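Long-range contacts in L-lysine 6-monooxygenase involved in desferrioxamine biosynthesis (Erwinia amylovora CFBP1430, PDB 5O8P), which binds FAD and probably uses NADPH to hydroxylate one of the terminal amines of cadaverine on the pathway to the siderophore desferrioxamine E: residues L132-V137 / E149-L155; I249-H253 / V367-Y371. One frame throughout, in Å; residues are numbered along the deposited sequence.

Contact 1: residues L132-V137 / E149-L155; sequences LQCYRV and EWLAHRL
Leu151 lays its CD2 over one face of the Arg136 guanidinium, 3.8 Å from Arg136 NH1, and meets Cys134 SG at 3.9 Å. Arg136 (chi1 t, chi2 t, chi3 m) carries NH1 on to Glu149 OE1, a 2.9 Å salt bridge in which OE1 lies near the guanidinium plane; its NH2 pairs with Asp129. Strands 134-137 and 149-152 run antiparallel at 160°, axes 4.7 Å apart, as arms of a beta hairpin in the FAD-binding domain, strand 134-141 lying between strands 121-129 and 147-152 in an antiparallel meander. Tyr135-Ala152 and Val137-Trp150 are hydrogen-bonded pairs: Tyr135 N to Ala152 O 2.7 Å, Ala152 N to Tyr135 O 3.0 Å, Val137 N to Trp150 O 2.8 Å, Trp150 N to Val137 O 2.9 Å. Arg136-Leu151 between them is non-hydrogen-bonded. Gln133 (phi/psi 61/37) and Cys134 oppose Asp129 in a G1 bulge. Leu155 reaches Val137 CG2 with CD2 (3.6 Å) and Tyr135 CG with CD1 (3.9 Å); Val137 also packs on Val123, an FAD-binding residue.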
loop_
_atom_site.group_PDB
_atom_site.type_symbol
_atom_site.label_atom_id
_atom_site.label_comp_id
_atom_site.label_asym_id
_atom_site.label_seq_id
_atom_site.Cartn_x
_atom_site.Cartn_y
_atom_site.Cartn_z
ATOM N N LEU B 132 33.657 46.965 -20.655
ATOM C CA LEU B 132 34.182 45.698 -20.101
ATOM C C LEU B 132 33.560 44.443 -20.740
ATOM O O LEU B 132 34.071 43.344 -20.547
ATOM C CB LEU B 132 33.986 45.631 -18.578
ATOM C CG LEU B 132 34.935 46.415 -17.674
ATOM C CD1 LEU B 132 34.406 46.415 -16.244
ATOM C CD2 LEU B 132 36.357 45.864 -17.695
ATOM N N GLN B 133 32.461 44.602 -21.479
ATOM C CA GLN B 133 31.748 43.487 -22.129
ATOM C C GLN B 133 31.203 42.419 -21.153
ATOM O O GLN B 133 31.179 41.233 -21.468
ATOM C CB GLN B 133 32.613 42.858 -23.245
ATOM C CG GLN B 133 32.719 43.724 -24.494
ATOM C CD GLN B 133 31.509 43.574 -25.395
ATOM O OE1 GLN B 133 31.385 42.586 -26.122
ATOM N NE2 GLN B 133 30.600 44.547 -25.342
ATOM N N CYS B 134 30.738 42.858 -19.984
ATOM C CA CYS B 134 30.208 41.960 -18.963
ATOM C C CYS B 134 29.103 42.630 -18.130
ATOM O O CYS B 134 28.763 43.791 -18.356
ATOM C CB CYS B 134 31.350 41.484 -18.067
ATOM S SG CYS B 134 31.839 42.688 -16.813
ATOM N N TYR B 135 28.538 41.879 -17.182
ATOM C CA TYR B 135 27.435 42.367 -16.342
ATOM C C TYR B 135 27.951 42.899 -14.998
ATOM O O TYR B 135 28.873 42.338 -14.388
ATOM C CB TYR B 135 26.364 41.281 -16.149
ATOM C CG TYR B 135 25.559 41.035 -17.415
ATOM C CD1 TYR B 135 24.479 41.853 -17.749
ATOM C CD2 TYR B 135 25.904 40.013 -18.294
ATOM C CE1 TYR B 135 23.752 41.655 -18.920
ATOM C CE2 TYR B 135 25.193 39.807 -19.470
ATOM C CZ TYR B 135 24.112 40.626 -19.784
ATOM O OH TYR B 135 23.415 40.403 -20.953
ATOM N N ARG B 136 27.343 43.995 -14.555
ATOM C CA ARG B 136 27.725 44.685 -13.326
ATOM C C ARG B 136 26.542 44.612 -12.388
ATOM O O ARG B 136 25.492 45.149 -12.707
ATOM C CB ARG B 136 28.063 46.143 -13.667
ATOM C CG ARG B 136 28.364 47.053 -12.500
ATOM C CD ARG B 136 28.719 48.466 -12.975
ATOM N NE ARG B 136 29.857 48.452 -13.904
ATOM C CZ ARG B 136 31.135 48.305 -13.545
ATOM N NH1 ARG B 136 31.495 48.162 -12.257
ATOM N NH2 ARG B 136 32.075 48.294 -14.496
ATOM N N VAL B 137 26.715 43.954 -11.249
ATOM C CA VAL B 137 25.628 43.684 -10.286
ATOM C C VAL B 137 25.861 44.499 -9.019
ATOM O O VAL B 137 26.813 44.228 -8.296
ATOM C CB VAL B 137 25.609 42.182 -9.904
ATOM C CG1 VAL B 137 24.592 41.885 -8.809
ATOM C CG2 VAL B 137 25.352 41.332 -11.133
ATOM N N GLU B 149 29.949 46.144 -5.768
ATOM C CA GLU B 149 29.678 45.806 -7.169
ATOM C C GLU B 149 30.393 44.519 -7.520
ATOM O O GLU B 149 31.546 44.311 -7.154
ATOM C CB GLU B 149 30.076 46.945 -8.114
ATOM C CG GLU B 149 29.007 48.030 -8.163
ATOM C CD GLU B 149 29.313 49.192 -9.099
ATOM O OE1 GLU B 149 30.381 49.188 -9.785
ATOM O OE2 GLU B 149 28.431 50.100 -9.138
ATOM N N TRP B 150 29.666 43.637 -8.187
ATOM C CA TRP B 150 30.170 42.342 -8.577
ATOM C C TRP B 150 30.174 42.333 -10.089
ATOM O O TRP B 150 29.210 42.771 -10.727
ATOM C CB TRP B 150 29.258 41.250 -8.043
ATOM C CG TRP B 150 29.002 41.334 -6.575
ATOM C CD1 TRP B 150 28.139 42.172 -5.937
ATOM C CD2 TRP B 150 29.600 40.534 -5.558
ATOM N NE1 TRP B 150 28.166 41.944 -4.585
ATOM C CE2 TRP B 150 29.057 40.940 -4.324
ATOM C CE3 TRP B 150 30.549 39.511 -5.573
ATOM C CZ2 TRP B 150 29.433 40.363 -3.110
ATOM C CZ3 TRP B 150 30.918 38.928 -4.377
ATOM C CH2 TRP B 150 30.364 39.358 -3.156
ATOM N N LEU B 151 31.276 41.868 -10.665
ATOM C CA LEU B 151 31.407 41.765 -12.109
ATOM C C LEU B 151 31.264 40.318 -12.515
ATOM O O LEU B 151 31.671 39.421 -11.770
ATOM C CB LEU B 151 32.759 42.316 -12.533
ATOM C CG LEU B 151 32.869 43.825 -12.307
ATOM C CD1 LEU B 151 34.313 44.310 -12.240
ATOM C CD2 LEU B 151 32.077 44.550 -13.381
ATOM N N ALA B 152 30.663 40.089 -13.682
ATOM C CA ALA B 152 30.421 38.720 -14.152
ATOM C C ALA B 152 30.041 38.631 -15.619
ATOM O O ALA B 152 29.300 39.473 -16.147
ATOM C CB ALA B 152 29.331 38.058 -13.320
ATOM N N HIS B 153 30.528 37.574 -16.259
ATOM C CA HIS B 153 30.235 37.313 -17.665
ATOM C C HIS B 153 28.808 36.822 -17.860
ATOM O O HIS B 153 28.160 37.152 -18.870
ATOM C CB HIS B 153 31.225 36.300 -18.234
ATOM C CG HIS B 153 32.621 36.830 -18.356
ATOM N ND1 HIS B 153 33.001 37.664 -19.387
ATOM C CD2 HIS B 153 33.721 36.654 -17.580
ATOM C CE1 HIS B 153 34.277 37.976 -19.242
ATOM N NE2 HIS B 153 34.736 37.381 -18.151
ATOM N N ARG B 154 28.334 36.039 -16.887
ATOM C CA ARG B 154 27.026 35.428 -16.932
ATOM C C ARG B 154 26.270 35.568 -15.613
ATOM O O ARG B 154 26.852 35.522 -14.529
ATOM C CB ARG B 154 27.198 33.947 -17.246
ATOM C CG ARG B 154 27.780 33.653 -18.620
ATOM C CD ARG B 154 28.183 32.213 -18.743
ATOM N NE ARG B 154 29.579 32.104 -18.343
ATOM C CZ ARG B 154 30.618 32.062 -19.170
ATOM N NH1 ARG B 154 30.451 32.094 -20.493
ATOM N NH2 ARG B 154 31.849 31.978 -18.657
ATOM N N LEU B 155 24.953 35.714 -15.715
ATOM C CA LEU B 155 24.059 35.715 -14.557
ATOM C C LEU B 155 23.096 34.538 -14.612
ATOM O O LEU B 155 22.673 34.124 -15.689
ATOM C CB LEU B 155 23.236 37.001 -14.554
ATOM C CG LEU B 155 24.004 38.309 -14.574
ATOM C CD1 LEU B 155 23.044 39.459 -14.812
ATOM C CD2 LEU B 155 24.760 38.462 -13.269
#

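Contact 2: residues I249-H253 / V367-Y371; sequences IDYFH and VQRNY
A polar contact joins the C-terminal part of helix 246-253 to the loop preceding strand 379-381, burying 287 Å². Ile249, Asp250 and His253 lie along one side of the helix, where His253 N hydrogen-bonds to Ile249 O at 3.0 Å. Opposite them, Gln368 to Tyr371 form a type I beta turn closed by Tyr371 N to Gln368 O at 3.0 Å, with Arg369 at its second position (phi/psi -67/-29). Tyr371 is backbone-bonded to Val381 of the FAD-side sheet, its side chain about 12 Å from the bound FAD. Arg369 (chi1 t, chi2 p, chi3 t) sends NE to Asp250 OD1 at 2.7 Å in a salt bridge; NH2 adds a weak hydrogen bond to the same OD1 at 3.0 Å. Ile249 CG2 covers one guanidinium face, 3.5 Å from Arg369 NH2. His253, chi1 t, donates a hydrogen bond from NE2 to Val367 O at 3.1 Å, while Arg369 CB sits 4.2 Å from the His253 ring centroid, a CH-pi contact over its face. His389 meets the His253 ring edge-to-face and stacks on that of Tyr371.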
loop_
_atom_site.group_PDB
_atom_site.type_symbol
_atom_site.label_atom_id
_atom_site.label_comp_id
_atom_site.label_asym_id
_atom_site.label_seq_id
_atom_site.Cartn_x
_atom_site.Cartn_y
_atom_site.Cartn_z
ATOM N N ILE B 249 10.232 18.038 -22.543
ATOM C CA ILE B 249 10.510 19.469 -22.467
ATOM C C ILE B 249 10.868 19.998 -23.854
ATOM O O ILE B 249 10.383 21.059 -24.246
ATOM C CB ILE B 249 11.582 19.802 -21.420
ATOM C CG1 ILE B 249 11.094 19.412 -20.029
ATOM C CG2 ILE B 249 11.865 21.298 -21.404
ATOM C CD1 ILE B 249 12.212 19.231 -19.019
ATOM N N ASP B 250 11.673 19.239 -24.599
ATOM C CA ASP B 250 11.993 19.587 -25.992
ATOM C C ASP B 250 10.716 19.693 -26.807
ATOM O O ASP B 250 10.537 20.633 -27.579
ATOM C CB ASP B 250 12.912 18.541 -26.644
ATOM C CG ASP B 250 14.258 18.395 -25.936
ATOM O OD1 ASP B 250 14.742 19.375 -25.328
ATOM O OD2 ASP B 250 14.847 17.295 -25.996
ATOM N N TYR B 251 9.835 18.714 -26.626
ATOM C CA TYR B 251 8.550 18.674 -27.330
ATOM C C TYR B 251 7.730 19.910 -26.991
ATOM O O TYR B 251 7.284 20.616 -27.902
ATOM C CB TYR B 251 7.789 17.374 -26.996
ATOM C CG TYR B 251 6.302 17.396 -27.271
ATOM C CD1 TYR B 251 5.824 17.279 -28.570
ATOM C CD2 TYR B 251 5.372 17.518 -26.229
ATOM C CE1 TYR B 251 4.463 17.298 -28.838
ATOM C CE2 TYR B 251 4.007 17.542 -26.485
ATOM C CZ TYR B 251 3.559 17.441 -27.794
ATOM O OH TYR B 251 2.213 17.451 -28.076
ATOM N N PHE B 252 7.584 20.188 -25.694
ATOM C CA PHE B 252 6.791 21.321 -25.221
ATOM C C PHE B 252 7.286 22.671 -25.740
ATOM O O PHE B 252 6.477 23.558 -26.039
ATOM C CB PHE B 252 6.743 21.338 -23.688
ATOM C CG PHE B 252 5.800 22.372 -23.128
ATOM C CD1 PHE B 252 4.447 22.106 -22.961
ATOM C CD2 PHE B 252 6.265 23.654 -22.856
ATOM C CE1 PHE B 252 3.598 23.089 -22.491
ATOM C CE2 PHE B 252 5.413 24.641 -22.392
ATOM C CZ PHE B 252 4.076 24.361 -22.216
ATOM N N HIS B 253 8.605 22.811 -25.860
ATOM C CA HIS B 253 9.232 24.100 -26.129
ATOM C C HIS B 253 9.149 24.418 -27.624
ATOM O O HIS B 253 9.398 25.554 -27.998
ATOM C CB HIS B 253 10.706 24.083 -25.648
ATOM C CG HIS B 253 11.393 25.411 -25.718
ATOM N ND1 HIS B 253 12.029 25.862 -26.855
ATOM C CD2 HIS B 253 11.552 26.379 -24.789
ATOM C CE1 HIS B 253 12.549 27.052 -26.624
ATOM N NE2 HIS B 253 12.275 27.388 -25.376
ATOM N N VAL B 367 12.093 32.796 -23.190
ATOM C CA VAL B 367 13.176 31.928 -22.722
ATOM C C VAL B 367 13.575 30.940 -23.819
ATOM O O VAL B 367 12.709 30.353 -24.464
ATOM C CB VAL B 367 12.794 31.130 -21.449
ATOM C CG1 VAL B 367 14.033 30.464 -20.852
ATOM C CG2 VAL B 367 12.118 32.017 -20.423
ATOM N N GLN B 368 14.880 30.752 -24.010
ATOM C CA GLN B 368 15.405 29.809 -25.007
ATOM C C GLN B 368 15.503 28.430 -24.359
ATOM O O GLN B 368 15.312 28.294 -23.141
ATOM C CB GLN B 368 16.784 30.236 -25.506
ATOM C CG GLN B 368 16.915 31.693 -25.909
ATOM C CD GLN B 368 16.029 32.078 -27.060
ATOM O OE1 GLN B 368 16.371 31.814 -28.213
ATOM N NE2 GLN B 368 14.905 32.753 -26.763
ATOM N N ARG B 369 15.817 27.410 -25.163
ATOM C CA ARG B 369 15.788 26.027 -24.663
ATOM C C ARG B 369 16.860 25.790 -23.616
ATOM O O ARG B 369 16.656 24.963 -22.735
ATOM C CB ARG B 369 15.859 24.999 -25.795
ATOM C CG ARG B 369 15.875 23.524 -25.362
ATOM C CD ARG B 369 14.561 23.101 -24.742
ATOM N NE ARG B 369 14.603 21.768 -24.136
ATOM C CZ ARG B 369 15.081 21.472 -22.923
ATOM N NH1 ARG B 369 15.609 22.406 -22.134
ATOM N NH2 ARG B 369 15.027 20.215 -22.491
ATOM N N ASN B 370 17.973 26.528 -23.695
ATOM C CA ASN B 370 19.024 26.459 -22.663
ATOM C C ASN B 370 18.769 27.343 -21.426
ATOM O O ASN B 370 19.689 27.578 -20.648
ATOM C CB ASN B 370 20.414 26.771 -23.267
ATOM C CG ASN B 370 20.553 28.204 -23.759
ATOM O OD1 ASN B 370 19.580 28.939 -23.868
ATOM N ND2 ASN B 370 21.776 28.598 -24.078
ATOM N N TYR B 371 17.532 27.818 -21.250
ATOM C CA TYR B 371 17.105 28.613 -20.088
ATOM C C TYR B 371 17.654 30.056 -20.087
ATOM O O TYR B 371 17.552 30.758 -19.072
ATOM C CB TYR B 371 17.391 27.870 -18.761
ATOM C CG TYR B 371 16.788 26.480 -18.749
ATOM C CD1 TYR B 371 15.469 26.290 -18.354
ATOM C CD2 TYR B 371 17.514 25.365 -19.173
ATOM C CE1 TYR B 371 14.877 25.037 -18.360
ATOM C CE2 TYR B 371 16.943 24.095 -19.193
ATOM C CZ TYR B 371 15.617 23.923 -18.797
ATOM O OH TYR B 371 15.046 22.655 -18.819
#

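In the fold
From the N terminus the chain first lays down strand 8-14, against which strand 147-152 later pairs in parallel. Contact 1 closes a short hairpin loop, with 11 residues between its segments, and so connects strand 121-129, through strand 134-141, to the sheet beside the FAD. Contact 2 opens only afterwards and spans 113 residues, including the strands 297-300 and 335-338 of the separate five-stranded parallel sheet, before returning to the loop ahead of strand 379-381. The two are in series, neither nested nor crossed. Their centres lie 25 Å apart and their nearest atoms about 7 Å, without touching. Strand 379-381, pairing with 155-157, links the two regions.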